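Local atomic coordinates of FTT_1639c (Francisella tularensis subsp. tularensis, PDB entry 7KZW), a protein that is of unknown function and predicted to be membrane-anchored, the chain here being its C-terminal part, a compact, mostly beta-strand domain. Residues A[92-97]-A[103-108]. The protein carries 3 engineered substitutions. Sequence-based numbering, arbitrary orientation. Where two conformers were deposited one is given.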
loop_
_atom_site.group_PDB
_atom_site.type_symbol
_atom_site.label_atom_id
_atom_site.label_comp_id
_atom_site.label_asym_id
_atom_site.label_seq_id
_atom_site.Cartn_x
_atom_site.Cartn_y
_atom_site.Cartn_z
ATOM N N LEU A 92 -2.286 -1.458 -1.614
ATOM C CA LEU A 92 -2.114 -0.860 -0.295
ATOM C C LEU A 92 -2.364 0.619 -0.405
ATOM O O LEU A 92 -1.780 1.277 -1.269
ATOM C CB LEU A 92 -0.673 -1.023 0.190
ATOM C CG LEU A 92 -0.166 -2.424 0.420
ATOM C CD1 LEU A 92 1.385 -2.365 0.752
ATOM C CD2 LEU A 92 -0.887 -3.131 1.590
ATOM N N LYS A 93 -3.134 1.159 0.543
ATOM C CA LYS A 93 -3.214 2.615 0.719
ATOM C C LYS A 93 -2.495 2.986 2.002
ATOM O O LYS A 93 -2.893 2.568 3.095
ATOM C CB LYS A 93 -4.648 3.079 0.836
ATOM C CG LYS A 93 -4.707 4.606 0.800
ATOM C CD LYS A 93 -6.178 5.025 0.937
ATOM C CE LYS A 93 -6.292 6.565 0.877
ATOM N NZ LYS A 93 -7.721 7.037 1.027
ATOM N N LEU A 94 -1.413 3.743 1.911
ATOM C CA LEU A 94 -0.688 4.226 3.104
ATOM C C LEU A 94 -1.173 5.641 3.366
ATOM O O LEU A 94 -1.087 6.499 2.481
ATOM C CB LEU A 94 0.805 4.244 2.823
ATOM C CG LEU A 94 1.662 4.800 3.970
ATOM C CD1 LEU A 94 1.460 4.068 5.275
ATOM C CD2 LEU A 94 3.124 4.781 3.523
ATOM N N GLU A 95 -1.759 5.861 4.547
ATOM C CA GLU A 95 -2.390 7.144 4.888
ATOM C C GLU A 95 -1.680 7.758 6.079
ATOM O O GLU A 95 -1.222 7.035 6.981
ATOM C CB GLU A 95 -3.846 6.920 5.376
ATOM C CG GLU A 95 -4.764 6.392 4.323
ATOM C CD GLU A 95 -6.207 6.335 4.810
ATOM O OE1 GLU A 95 -6.442 6.301 6.043
ATOM O OE2 GLU A 95 -7.094 6.318 3.962
ATOM N N CYS A 96 -1.521 9.009 6.035
ATOM C CA CYS A 96 -1.075 9.771 7.271
ATOM C C CYS A 96 -2.114 10.871 7.691
ATOM O O CYS A 96 -2.928 11.383 6.882
ATOM C CB CYS A 96 0.296 10.393 7.008
ATOM S SG CYS A 96 0.315 11.703 5.745
ATOM N N LYS A 97 -2.156 11.082 8.971
ATOM C CA LYS A 97 -3.101 12.052 9.496
ATOM C C LYS A 97 -2.375 12.924 10.498
ATOM O O LYS A 97 -1.861 12.404 11.498
ATOM C CB LYS A 97 -4.278 11.335 10.176
ATOM C CG LYS A 97 -5.232 12.218 10.952
ATOM C CD LYS A 97 -6.158 12.958 10.033
ATOM C CE LYS A 97 -7.330 13.527 10.854
ATOM N NZ LYS A 97 -8.112 14.510 10.051
ATOM N N ILE A 103 6.045 8.268 8.654
ATOM C CA ILE A 103 6.314 6.837 8.814
ATOM C C ILE A 103 7.492 6.433 7.912
ATOM O O ILE A 103 7.581 6.823 6.742
ATOM C CB ILE A 103 5.050 6.006 8.486
ATOM C CG1 ILE A 103 5.347 4.519 8.698
ATOM C CG2 ILE A 103 4.523 6.272 7.036
ATOM C CD1 ILE A 103 4.103 3.630 8.587
ATOM N N ASP A 104 8.371 5.601 8.452
ATOM C CA ASP A 104 9.369 4.873 7.654
ATOM C C ASP A 104 8.984 3.393 7.610
ATOM O O ASP A 104 8.688 2.775 8.637
ATOM C CB ASP A 104 10.724 4.938 8.334
ATOM C CG ASP A 104 11.258 6.336 8.399
ATOM O OD1 ASP A 104 11.248 7.053 7.353
ATOM O OD2 ASP A 104 11.801 6.763 9.450
ATOM N N TYR A 105 9.012 2.813 6.406
ATOM C CA TYR A 105 8.469 1.461 6.258
ATOM C C TYR A 105 9.248 0.697 5.187
ATOM O O TYR A 105 10.001 1.275 4.375
ATOM C CB TYR A 105 6.981 1.503 5.820
ATOM C CG TYR A 105 6.812 2.191 4.498
ATOM C CD1 TYR A 105 6.946 1.479 3.291
ATOM C CD2 TYR A 105 6.565 3.543 4.426
ATOM C CE1 TYR A 105 6.862 2.137 2.086
ATOM C CE2 TYR A 105 6.436 4.195 3.205
ATOM C CZ TYR A 105 6.606 3.466 2.029
ATOM O OH TYR A 105 6.525 4.011 0.782
ATOM N N LYS A 106 9.069 -0.638 5.247
ATOM C CA LYS A 106 9.542 -1.541 4.181
ATOM C C LYS A 106 8.400 -2.531 3.949
ATOM O O LYS A 106 7.843 -3.064 4.896
ATOM C CB LYS A 106 10.809 -2.285 4.576
ATOM C CG LYS A 106 11.254 -3.302 3.511
ATOM C CD LYS A 106 12.630 -3.925 3.930
ATOM C CE LYS A 106 13.222 -4.850 2.840
ATOM N NZ LYS A 106 13.784 -4.105 1.685
ATOM N N VAL A 107 8.021 -2.720 2.689
ATOM C CA VAL A 107 7.002 -3.690 2.289
ATOM C C VAL A 107 7.654 -4.746 1.435
ATOM O O VAL A 107 8.371 -4.409 0.484
ATOM C CB VAL A 107 5.888 -3.006 1.464
ATOM C CG1 VAL A 107 4.868 -4.048 0.974
ATOM C CG2 VAL A 107 5.239 -1.850 2.229
ATOM N N ILE A 108 7.384 -6.019 1.727
ATOM C CA ILE A 108 7.736 -7.095 0.820
ATOM C C ILE A 108 6.458 -7.859 0.577
ATOM O O ILE A 108 5.877 -8.441 1.519
ATOM C CB ILE A 108 8.788 -8.031 1.417
ATOM C CG1 ILE A 108 10.033 -7.252 1.774
ATOM C CG2 ILE A 108 9.117 -9.164 0.391
ATOM C CD1 ILE A 108 11.137 -8.124 2.384
#
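Leu-94 and Tyr-105 make the tightest meeting between strands 92-97 and 103-108, with CD2 of Leu-94 3.4 Å from CE2 of Tyr-105. The methyl comes at the ring obliquely, with CD2 and CZ of the ring the next nearest atoms to it. Leu-94 reaches the facing strand with both methyls because its CG lies opposite the backbone N (chi1 177°). Tyr-105 CG sits between its backbone N and carbonyl carbon (chi1 61°), which presents CE2 to the leucine.

The other contacts are aliphatic. Leu-94 also passes at a slant against Ile-103, whose CG2 branch stands 4.1 Å from Leu-94 CD2 and scarcely farther from CD1; one leucine thus bridges two residues of the facing strand. Farther along, Leu-92 and Val-107 point their ends at each other, and Leu-92 CD1 lies 3.9 Å from Val-107 CG1, with CG2 of the same valine slightly more distant. The five touching residues are buried, and the interaction between the strands is purely apolar.

Polar groups lie on the other face of strand 92-97, where Lys-93 NZ forms a salt bridge with Glu-95 OE2 at 3.1 Å, a weak hydrogen bond, and the lysine also makes a cation-pi contact with Tyr-23.

The segment axes run nearly antiparallel, at 164°, but stay 10.1 Å apart, packed through their side chains; three strands separate them in the sheet, which thus folds over on itself, consistent with a sandwich- or barrel-like beta fold. Strand 92-97 is hydrogen-bonded between strands 21-27 and 60-65, whereas 103-108 belongs to a strand flanked by 48-58 and 114-123. Phe-62 meets the Tyr-105 ring edge-to-face and also touches Leu-94, while Val-54 packs on Ile-103 and Val-50 on Val-107, extending this apolar layer into the adjoining strands.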